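Long-range contacts in cysteine synthase 3 (Entamoeba histolytica, PDB 6KR5), which probably makes L-cysteine from O-acetyl-L-serine and sulfide, with pyridoxal 5'-phosphate as its cofactor: residues V211-V216 against V250-T255; V200-K205 against I245-V250; H15-T20 against G97-Y102; F63-Q68 against I91-A96. All coordinates share one frame; numbering follows the deposited sequence.

Following the chain from the N terminus, interaction 3 opens first, at 15-20, and closes at 97-102, after interaction 4 (63-68 with 91-96) has opened and closed within its span. Interaction 4 pairs helix 58-72 with helix 88-100, and F100, F63 and L18 join the two contacts, whose centres lie about 8 Å apart. Further on, interactions 2 and 1 cross, their segments running 200-205, 211-216, 245-250 and 250-255. They share V250 and are tied by a K205-D252 salt bridge, so helix 195-207, strand 212-218 and the loop before strand 253-257 are fixed together. Interactions 1 and 4 are far apart, about 17 Å between nearest atoms, on opposite sides of the chain's centre.

Interaction 1: residues V211-V216 against V250-T255; sequences VKVVAV and VVDEIT
V213 lays its isopropyl group over the carbonyl oxygen of V250, its CB lying 3.4 Å from V250 O and both methyls close behind. An apolar contact follows two residues further along the strand, where A215 CB meets V251 CG1 at 3.8 Å. The backbone polar groups of V213 are both held by D252 and its neighbour. D252 CG stands anti to its own carbonyl carbon (chi1 -62°), which brings OD2 within 2.8 Å of V213 N; the bond is nearly straight, 164° at the hydrogen, and uses the anti lone pair. In return V213 O accepts two donors in its carbonyl plane, D252 N at 2.9 Å and the longer E253 N. CA neighbours step from V213-V251 to V214-E253, so D252 is an extra residue in the register. Beyond it the pairing is regular and parallel: A215 N reaches E253 O at 2.9 Å and T255 N reaches A215 O at 2.8 Å, both nearly along the C=O axis.

At the sheet edge the extended K212 chain crosses D252 obliquely, and its NZ meets E253 OE1 at 3.1 Å from above the carboxylate plane. K212 is also salt-bridged to E291, and E253 to K294, so the ammonium probably eases repulsion between two nearby acids. Strand 253-257 is the outermost on this side of the six-stranded sheet within the chain; strand 212-218 separates it from strand 186-190, with V213 facing helix 195-207 and V214, V216 and T255 facing helix 279-292.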
# COMPACT_ATOMS: atom_id res chain seq x y z
N VAL B 211 19.65 -22.32 9.12
CA VAL B 211 18.61 -21.32 9.32
C VAL B 211 17.48 -21.95 10.13
O VAL B 211 17.01 -23.05 9.81
CB VAL B 211 18.10 -20.77 7.98
CG1 VAL B 211 16.80 -19.98 8.17
CG2 VAL B 211 19.16 -19.90 7.33
N LYS B 212 17.08 -21.27 11.20
CA LYS B 212 15.99 -21.72 12.06
C LYS B 212 14.67 -21.18 11.52
O LYS B 212 14.57 -19.99 11.21
CB LYS B 212 16.22 -21.25 13.50
CG LYS B 212 15.18 -21.71 14.49
CD LYS B 212 15.45 -21.15 15.88
CE LYS B 212 14.47 -21.72 16.90
NZ LYS B 212 14.71 -21.13 18.26
N VAL B 213 13.67 -22.05 11.41
CA VAL B 213 12.36 -21.68 10.90
C VAL B 213 11.38 -21.65 12.06
O VAL B 213 11.16 -22.67 12.73
CB VAL B 213 11.90 -22.67 9.81
CG1 VAL B 213 10.46 -22.37 9.40
CG2 VAL B 213 12.84 -22.58 8.62
N VAL B 214 10.77 -20.48 12.30
CA VAL B 214 9.84 -20.30 13.40
C VAL B 214 8.45 -20.05 12.83
O VAL B 214 8.22 -19.05 12.13
CB VAL B 214 10.27 -19.13 14.31
CG1 VAL B 214 9.25 -18.90 15.41
CG2 VAL B 214 11.66 -19.40 14.89
N ALA B 215 7.50 -20.94 13.13
CA ALA B 215 6.11 -20.77 12.74
C ALA B 215 5.33 -20.14 13.89
O ALA B 215 5.56 -20.49 15.05
CB ALA B 215 5.49 -22.11 12.35
N VAL B 216 4.40 -19.24 13.57
CA VAL B 216 3.62 -18.51 14.57
C VAL B 216 2.14 -18.79 14.36
O VAL B 216 1.65 -18.78 13.22
CB VAL B 216 3.91 -17.00 14.48
CG1 VAL B 216 3.13 -16.20 15.53
CG2 VAL B 216 5.40 -16.75 14.59
N VAL B 250 10.06 -29.11 8.28
CA VAL B 250 10.71 -27.86 7.89
C VAL B 250 10.77 -26.88 9.04
O VAL B 250 11.62 -25.97 9.05
CB VAL B 250 9.96 -27.24 6.69
CG1 VAL B 250 10.58 -25.91 6.23
CG2 VAL B 250 9.93 -28.22 5.54
N VAL B 251 9.89 -27.03 10.02
CA VAL B 251 9.70 -26.04 11.08
C VAL B 251 10.47 -26.47 12.32
O VAL B 251 10.36 -27.61 12.77
CB VAL B 251 8.20 -25.87 11.40
CG1 VAL B 251 8.00 -24.93 12.58
CG2 VAL B 251 7.45 -25.39 10.16
N ASP B 252 11.24 -25.54 12.88
CA ASP B 252 12.06 -25.83 14.05
C ASP B 252 11.41 -25.44 15.37
O ASP B 252 11.77 -26.01 16.41
CB ASP B 252 13.40 -25.10 13.92
CG ASP B 252 14.17 -25.56 12.73
OD1 ASP B 252 14.47 -26.77 12.68
OD2 ASP B 252 14.44 -24.74 11.83
N GLU B 253 10.48 -24.50 15.35
CA GLU B 253 9.84 -24.02 16.57
C GLU B 253 8.48 -23.45 16.20
O GLU B 253 8.35 -22.78 15.17
CB GLU B 253 10.70 -22.95 17.26
CG GLU B 253 10.04 -22.28 18.47
CD GLU B 253 10.80 -21.06 18.95
OE1 GLU B 253 11.67 -20.56 18.20
OE2 GLU B 253 10.52 -20.59 20.07
N ILE B 254 7.48 -23.74 17.02
CA ILE B 254 6.16 -23.12 16.91
C ILE B 254 5.99 -22.19 18.10
O ILE B 254 6.07 -22.62 19.25
CB ILE B 254 5.04 -24.17 16.87
CG1 ILE B 254 5.28 -25.17 15.74
CG2 ILE B 254 3.69 -23.48 16.73
CD1 ILE B 254 4.61 -26.53 15.95
N THR B 255 5.71 -20.91 17.82
CA THR B 255 5.51 -19.94 18.89
C THR B 255 4.07 -19.46 18.87
O THR B 255 3.67 -18.76 17.93
CB THR B 255 6.47 -18.76 18.74
OG1 THR B 255 7.82 -19.24 18.82
CG2 THR B 255 6.24 -17.74 19.85

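Interaction 2: residues V200-K205 against I245-V250; sequences VGENLK and IYKKEV
The tight part of this contact is the docking of V250, in the loop leading into strand 253-257, onto helix 195-207. V250 CG2 sits 3.7 Å from E202 CG, while CG1 points at the helix backbone and lies 4.0 Å from G201 C; with no side chain at G201, the methyl can settle close to the turn. E202 CG is anti to its carbonyl carbon (chi1 -75°), and its chain runs at about a right angle to V250, so that the same residue offers methylene carbon to the valine and carboxylate beyond it.

The outer side is polar and wetter. There E202 OE2 receives K247 NZ at 2.9 Å on its syn lone pair, and a water bonded to E202 OE1 makes a weak link to the same ammonium. K247 is exposed and its chain bends at chi3 to get there. K205, extended, places NZ 2.8 Å from V250 O, 46° above the carbonyl plane, and a second water bridges it to E249 O.

Three oxygens, V250 O, D252 OD2 and this water, thus grip K205 NZ, consistent with a protonated lysine; K247 probably screens E202 from E249, whose OE2 lies 5.7 Å from E202 OE2.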
# COMPACT_ATOMS: atom_id res chain seq x y z
N VAL B 200 9.52 -20.32 2.19
CA VAL B 200 10.73 -19.59 2.56
C VAL B 200 11.67 -20.48 3.34
O VAL B 200 12.88 -20.47 3.12
CB VAL B 200 10.37 -18.31 3.35
CG1 VAL B 200 11.64 -17.61 3.82
CG2 VAL B 200 9.54 -17.38 2.50
N GLY B 201 11.12 -21.28 4.27
CA GLY B 201 11.97 -22.14 5.08
C GLY B 201 12.73 -23.15 4.24
O GLY B 201 13.95 -23.32 4.39
N GLU B 202 12.04 -23.82 3.31
CA GLU B 202 12.71 -24.81 2.48
C GLU B 202 13.78 -24.17 1.61
O GLU B 202 14.88 -24.71 1.45
CB GLU B 202 11.70 -25.56 1.61
CG GLU B 202 10.88 -26.60 2.37
CD GLU B 202 9.97 -27.41 1.47
OE1 GLU B 202 9.49 -26.86 0.45
OE2 GLU B 202 9.73 -28.59 1.79
N ASN B 203 13.48 -23.00 1.04
CA ASN B 203 14.41 -22.40 0.09
C ASN B 203 15.59 -21.74 0.79
O ASN B 203 16.70 -21.72 0.24
CB ASN B 203 13.69 -21.41 -0.81
CG ASN B 203 12.92 -22.09 -1.91
OD1 ASN B 203 13.50 -22.69 -2.82
ND2 ASN B 203 11.59 -22.01 -1.85
N LEU B 204 15.39 -21.20 2.00
CA LEU B 204 16.54 -20.71 2.75
C LEU B 204 17.41 -21.87 3.22
O LEU B 204 18.64 -21.79 3.18
CB LEU B 204 16.09 -19.86 3.93
CG LEU B 204 15.56 -18.47 3.57
CD1 LEU B 204 15.14 -17.72 4.83
CD2 LEU B 204 16.61 -17.69 2.79
N LYS B 205 16.79 -22.97 3.66
CA LYS B 205 17.59 -24.07 4.20
C LYS B 205 18.41 -24.76 3.11
O LYS B 205 19.46 -25.33 3.40
CB LYS B 205 16.69 -25.08 4.92
CG LYS B 205 16.50 -24.76 6.40
CD LYS B 205 15.45 -25.67 7.06
CE LYS B 205 15.48 -25.47 8.57
NZ LYS B 205 14.37 -26.18 9.27
N ILE B 245 -0.22 -27.92 2.87
CA ILE B 245 1.11 -27.40 2.57
C ILE B 245 2.06 -27.60 3.74
O ILE B 245 3.28 -27.75 3.55
CB ILE B 245 1.00 -25.91 2.17
CG1 ILE B 245 0.38 -25.78 0.79
CG2 ILE B 245 2.35 -25.22 2.24
CD1 ILE B 245 -0.00 -24.34 0.41
N TYR B 246 1.55 -27.56 4.97
CA TYR B 246 2.41 -27.61 6.14
C TYR B 246 3.24 -28.89 6.16
O TYR B 246 2.71 -29.99 5.96
CB TYR B 246 1.58 -27.51 7.42
CG TYR B 246 2.42 -27.21 8.63
CD1 TYR B 246 2.86 -25.92 8.88
CD2 TYR B 246 2.79 -28.21 9.52
CE1 TYR B 246 3.64 -25.62 9.98
CE2 TYR B 246 3.58 -27.93 10.62
CZ TYR B 246 3.99 -26.63 10.85
OH TYR B 246 4.77 -26.32 11.94
N LYS B 247 4.54 -28.74 6.42
CA LYS B 247 5.47 -29.86 6.57
C LYS B 247 6.21 -29.65 7.88
O LYS B 247 7.11 -28.82 7.95
CB LYS B 247 6.47 -29.91 5.42
CG LYS B 247 5.94 -30.30 4.08
CD LYS B 247 7.03 -30.07 3.04
CE LYS B 247 7.10 -31.19 2.03
NZ LYS B 247 8.23 -30.98 1.08
N LYS B 248 5.85 -30.43 8.91
CA LYS B 248 6.40 -30.20 10.24
C LYS B 248 7.92 -30.31 10.26
O LYS B 248 8.58 -29.64 11.07
CB LYS B 248 5.79 -31.19 11.23
CG LYS B 248 6.11 -32.64 10.93
CD LYS B 248 5.58 -33.56 12.01
CE LYS B 248 5.87 -35.02 11.69
NZ LYS B 248 5.37 -35.40 10.34
N GLU B 249 8.50 -31.13 9.37
CA GLU B 249 9.95 -31.31 9.39
C GLU B 249 10.71 -30.07 8.95
O GLU B 249 11.91 -29.98 9.23
CB GLU B 249 10.33 -32.51 8.51
CG GLU B 249 10.08 -32.31 7.04
CD GLU B 249 8.71 -32.81 6.59
OE1 GLU B 249 7.86 -33.14 7.45
OE2 GLU B 249 8.49 -32.88 5.36
N VAL B 250 10.06 -29.11 8.28
CA VAL B 250 10.71 -27.86 7.89
C VAL B 250 10.77 -26.88 9.04
O VAL B 250 11.62 -25.97 9.05
CB VAL B 250 9.96 -27.24 6.69
CG1 VAL B 250 10.58 -25.91 6.23
CG2 VAL B 250 9.93 -28.22 5.54
O HOH W 1 6.96 -28.10 -0.12
O HOH W 2 14.42 -28.85 8.66

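Interaction 3: residues H15-T20 against G97-Y102; sequences HNILET and GAVFGY
L18 points its CG anti to its own carbonyl carbon (chi1 -56°) and runs nearly straight beyond it, driving CD1 at the end of helix 88-100. V99, with CG1 anti to its backbone N, meets that leucine tip to tip, chiefly through CG1, and F100, with CG anti to its carbonyl carbon (chi1 -78°), brings its ring round to the same atom. L18 CD1 therefore works on two partners: it lies 3.8 Å from V99 CG1 and stands over one face of the phenyl ring in a CH-pi contact, 4.0 Å from the F100 ring centroid and 28° off its normal. The nearest ring atom, F100 CE2, is 3.6 Å from L18 CD1. V99 CG2 turns instead to I17 CG2, at 3.8 Å, the two side chains crossing at about a right angle.

Helix 88-100 gives way at G101, the first residue to leave helical angles, with positive phi, and Y102 N bonds back to G97 O at 3.0 Å. Facing it, 17-20 is a short 3-10 turn in the loop that joins strands 13-14 and 26-28 of this pyridoxal-phosphate enzyme. Its own geometry is fixed from within. H15 N donates to E19 OE1 at 2.8 Å, from above the carboxylate plane, and E19 is further held by R12. T20 OG1 and T20 N both give to I17 O, the hydroxyl bond being 2.8 Å long and lying on a lone pair. L18 also rests on F63 and Q95. The second subunit borders this segment along its length, with G274 of that subunit on I17 and N7 of that subunit hydrogen-bonded to T20 O.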
# COMPACT_ATOMS: atom_id res chain seq x y z
N HIS B 15 5.97 -3.78 -17.48
CA HIS B 15 5.02 -3.94 -18.57
C HIS B 15 3.58 -4.00 -18.10
O HIS B 15 2.67 -3.74 -18.89
CB HIS B 15 5.32 -5.20 -19.39
CG HIS B 15 6.64 -5.14 -20.09
ND1 HIS B 15 7.71 -5.93 -19.72
CD2 HIS B 15 7.07 -4.39 -21.12
CE1 HIS B 15 8.74 -5.66 -20.50
NE2 HIS B 15 8.38 -4.74 -21.36
N ASN B 16 3.35 -4.35 -16.84
CA ASN B 16 2.02 -4.37 -16.25
C ASN B 16 2.20 -4.49 -14.75
O ASN B 16 3.32 -4.68 -14.26
CB ASN B 16 1.18 -5.53 -16.79
CG ASN B 16 1.86 -6.86 -16.59
OD1 ASN B 16 2.06 -7.30 -15.46
ND2 ASN B 16 2.26 -7.50 -17.69
N ILE B 17 1.09 -4.40 -14.02
CA ILE B 17 1.18 -4.35 -12.57
C ILE B 17 1.72 -5.65 -11.99
O ILE B 17 2.33 -5.64 -10.92
CB ILE B 17 -0.20 -3.96 -11.97
CG1 ILE B 17 -0.05 -3.53 -10.51
CG2 ILE B 17 -1.23 -5.09 -12.11
CD1 ILE B 17 0.80 -2.30 -10.34
N LEU B 18 1.54 -6.78 -12.68
CA LEU B 18 2.03 -8.04 -12.13
C LEU B 18 3.55 -8.04 -12.01
O LEU B 18 4.10 -8.71 -11.12
CB LEU B 18 1.56 -9.21 -12.98
CG LEU B 18 0.05 -9.29 -13.16
CD1 LEU B 18 -0.30 -10.59 -13.87
CD2 LEU B 18 -0.66 -9.23 -11.82
N GLU B 19 4.23 -7.31 -12.88
CA GLU B 19 5.69 -7.27 -12.84
C GLU B 19 6.23 -6.50 -11.65
O GLU B 19 7.43 -6.56 -11.39
CB GLU B 19 6.25 -6.67 -14.13
CG GLU B 19 5.94 -7.55 -15.34
CD GLU B 19 6.80 -7.24 -16.55
OE1 GLU B 19 7.33 -6.13 -16.66
OE2 GLU B 19 6.92 -8.15 -17.41
N THR B 20 5.38 -5.76 -10.93
CA THR B 20 5.81 -5.09 -9.70
C THR B 20 5.64 -5.95 -8.46
O THR B 20 6.01 -5.51 -7.37
CB THR B 20 5.05 -3.77 -9.46
OG1 THR B 20 3.70 -4.03 -9.08
CG2 THR B 20 5.08 -2.87 -10.69
N GLY B 97 -6.04 -12.32 -12.04
CA GLY B 97 -7.06 -12.68 -13.01
C GLY B 97 -7.41 -11.54 -13.94
O GLY B 97 -7.59 -11.73 -15.15
N ALA B 98 -7.49 -10.32 -13.40
CA ALA B 98 -7.82 -9.17 -14.23
C ALA B 98 -6.77 -8.95 -15.32
O ALA B 98 -7.11 -8.60 -16.46
CB ALA B 98 -7.98 -7.93 -13.35
N VAL B 99 -5.50 -9.14 -15.00
CA VAL B 99 -4.45 -8.85 -15.97
C VAL B 99 -4.27 -10.01 -16.95
O VAL B 99 -4.08 -9.80 -18.15
CB VAL B 99 -3.14 -8.50 -15.24
CG1 VAL B 99 -2.04 -8.25 -16.24
CG2 VAL B 99 -3.33 -7.25 -14.36
N PHE B 100 -4.37 -11.25 -16.46
CA PHE B 100 -4.28 -12.40 -17.36
C PHE B 100 -5.54 -12.58 -18.19
O PHE B 100 -5.51 -13.35 -19.16
CB PHE B 100 -4.02 -13.69 -16.57
CG PHE B 100 -2.60 -13.86 -16.13
CD1 PHE B 100 -1.58 -13.99 -17.06
CD2 PHE B 100 -2.28 -13.92 -14.78
CE1 PHE B 100 -0.25 -14.14 -16.65
CE2 PHE B 100 -0.95 -14.08 -14.37
CZ PHE B 100 0.06 -14.20 -15.30
N GLY B 101 -6.63 -11.92 -17.83
CA GLY B 101 -7.85 -12.00 -18.61
C GLY B 101 -8.73 -13.20 -18.33
O GLY B 101 -9.38 -13.71 -19.24
N TYR B 102 -8.77 -13.67 -17.08
CA TYR B 102 -9.62 -14.78 -16.71
C TYR B 102 -10.67 -14.35 -15.70
O TYR B 102 -10.36 -13.57 -14.80
CB TYR B 102 -8.82 -15.93 -16.10
CG TYR B 102 -8.13 -16.78 -17.13
CD1 TYR B 102 -6.90 -16.41 -17.65
CD2 TYR B 102 -8.72 -17.96 -17.60
CE1 TYR B 102 -6.27 -17.18 -18.59
CE2 TYR B 102 -8.10 -18.73 -18.55
CZ TYR B 102 -6.88 -18.33 -19.04
OH TYR B 102 -6.25 -19.10 -19.98

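Interaction 4: residues F63-Q68 against I91-A96; sequences FNIIYQ and IGLCQA
I66 CD1 is the focus of the packing, reaching three groups of the neighbouring helix at once. It lies 3.5 Å from L93 O. The carbons L93 CD2 and A96 CB are each 3.7 Å from I66 CD1. Its torsions put it there, CG1 being anti to the carbonyl carbon (chi1 -67°) and the chain extended past it (chi2 166°). A96 is small, and its CB lies against I66 CD1 and 3.8 Å from F63 CA, so the two backbones come close at this point: F63 CA and A96 CA are 5.2 Å apart. I65 adds a looser touch through CG2 to L93 CD2, at 4.3 Å. All six touching residues are buried.

The next shell sets where these groups stand. F63 sends its CB away from the partner helix, its side chain packs on I21 and on I6 of the second subunit, and the CB of its own helix mate Y67 rests over one ring face, offset toward the rim. Q95 is held by a hydrogen bond from NE2 to D59 OD2, early in helix 58-72, which adds a polar tie between the two helices. The axes of segments 63-68 and 91-96 approach to 8.9 Å and cross at -45°, the two helices running in broadly the same direction.

Helix 58-72, strand 80-84 and helix 88-100 follow one another in the chain. The strand belongs to the four-stranded parallel sheet, and I66 packs on its I81 while L93 packs on its E83. Helix 114-122 lies against I91 and C94 of helix 88-100, whereas helix 163-167 meets N64 and Q68 of helix 58-72.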
# COMPACT_ATOMS: atom_id res chain seq x y z
N PHE B 63 -0.85 -14.57 -8.01
CA PHE B 63 -0.12 -14.51 -9.27
C PHE B 63 0.43 -15.87 -9.65
O PHE B 63 0.22 -16.34 -10.77
CB PHE B 63 1.02 -13.50 -9.18
CG PHE B 63 1.95 -13.58 -10.35
CD1 PHE B 63 1.59 -13.03 -11.57
CD2 PHE B 63 3.16 -14.25 -10.26
CE1 PHE B 63 2.43 -13.11 -12.66
CE2 PHE B 63 4.00 -14.34 -11.35
CZ PHE B 63 3.64 -13.77 -12.55
N ASN B 64 1.17 -16.52 -8.75
CA ASN B 64 1.82 -17.76 -9.17
C ASN B 64 0.83 -18.91 -9.35
O ASN B 64 1.04 -19.76 -10.23
CB ASN B 64 2.92 -18.19 -8.20
CG ASN B 64 3.91 -19.11 -8.87
OD1 ASN B 64 4.51 -18.74 -9.88
ND2 ASN B 64 4.04 -20.34 -8.36
N ILE B 65 -0.23 -18.98 -8.55
CA ILE B 65 -1.24 -20.02 -8.76
C ILE B 65 -1.82 -19.91 -10.16
O ILE B 65 -1.93 -20.91 -10.89
CB ILE B 65 -2.34 -19.92 -7.68
CG1 ILE B 65 -1.83 -20.54 -6.37
CG2 ILE B 65 -3.63 -20.57 -8.14
CD1 ILE B 65 -2.73 -20.31 -5.20
N ILE B 66 -2.15 -18.70 -10.60
CA ILE B 66 -2.76 -18.53 -11.91
C ILE B 66 -1.72 -18.66 -13.02
O ILE B 66 -1.97 -19.33 -14.03
CB ILE B 66 -3.49 -17.18 -11.96
CG1 ILE B 66 -4.69 -17.22 -11.01
CG2 ILE B 66 -3.96 -16.88 -13.37
CD1 ILE B 66 -5.27 -15.85 -10.71
N TYR B 67 -0.55 -18.05 -12.84
CA TYR B 67 0.49 -18.09 -13.86
C TYR B 67 0.91 -19.53 -14.15
O TYR B 67 0.99 -19.94 -15.32
CB TYR B 67 1.70 -17.28 -13.40
CG TYR B 67 2.77 -17.04 -14.44
CD1 TYR B 67 2.45 -16.82 -15.77
CD2 TYR B 67 4.10 -16.98 -14.07
CE1 TYR B 67 3.43 -16.58 -16.71
CE2 TYR B 67 5.09 -16.74 -14.99
CZ TYR B 67 4.76 -16.54 -16.31
OH TYR B 67 5.75 -16.30 -17.24
N GLN B 68 1.18 -20.30 -13.11
CA GLN B 68 1.63 -21.67 -13.34
C GLN B 68 0.52 -22.50 -13.96
O GLN B 68 0.79 -23.35 -14.83
CB GLN B 68 2.10 -22.30 -12.03
CG GLN B 68 2.88 -23.60 -12.28
CD GLN B 68 4.20 -23.34 -12.99
OE1 GLN B 68 4.98 -22.49 -12.58
NE2 GLN B 68 4.45 -24.08 -14.07
N ILE B 91 -8.07 -11.13 -3.02
CA ILE B 91 -7.51 -9.94 -3.66
C ILE B 91 -6.38 -10.31 -4.61
O ILE B 91 -6.31 -9.83 -5.75
CB ILE B 91 -7.03 -8.93 -2.60
CG1 ILE B 91 -8.22 -8.45 -1.76
CG2 ILE B 91 -6.31 -7.79 -3.28
CD1 ILE B 91 -7.78 -7.61 -0.56
N GLY B 92 -5.47 -11.18 -4.16
CA GLY B 92 -4.36 -11.57 -5.02
C GLY B 92 -4.80 -12.32 -6.26
O GLY B 92 -4.24 -12.13 -7.34
N LEU B 93 -5.83 -13.16 -6.13
CA LEU B 93 -6.34 -13.86 -7.30
C LEU B 93 -7.04 -12.89 -8.25
O LEU B 93 -6.92 -13.02 -9.47
CB LEU B 93 -7.30 -14.96 -6.87
CG LEU B 93 -6.70 -16.20 -6.22
CD1 LEU B 93 -7.82 -17.01 -5.59
CD2 LEU B 93 -5.94 -17.04 -7.24
N CYS B 94 -7.77 -11.92 -7.69
CA CYS B 94 -8.50 -10.98 -8.54
C CYS B 94 -7.56 -10.07 -9.30
O CYS B 94 -7.80 -9.76 -10.47
CB CYS B 94 -9.48 -10.17 -7.69
SG CYS B 94 -10.92 -11.13 -7.17
N GLN B 95 -6.47 -9.65 -8.66
CA GLN B 95 -5.48 -8.82 -9.36
C GLN B 95 -4.88 -9.57 -10.55
O GLN B 95 -4.85 -9.06 -11.68
CB GLN B 95 -4.40 -8.38 -8.39
CG GLN B 95 -3.24 -7.65 -9.07
CD GLN B 95 -2.18 -7.21 -8.08
OE1 GLN B 95 -1.99 -6.01 -7.82
NE2 GLN B 95 -1.48 -8.17 -7.51
N ALA B 96 -4.43 -10.82 -10.32
CA ALA B 96 -3.81 -11.58 -11.39
C ALA B 96 -4.82 -11.96 -12.45
O ALA B 96 -4.54 -11.88 -13.65
CB ALA B 96 -3.12 -12.82 -10.82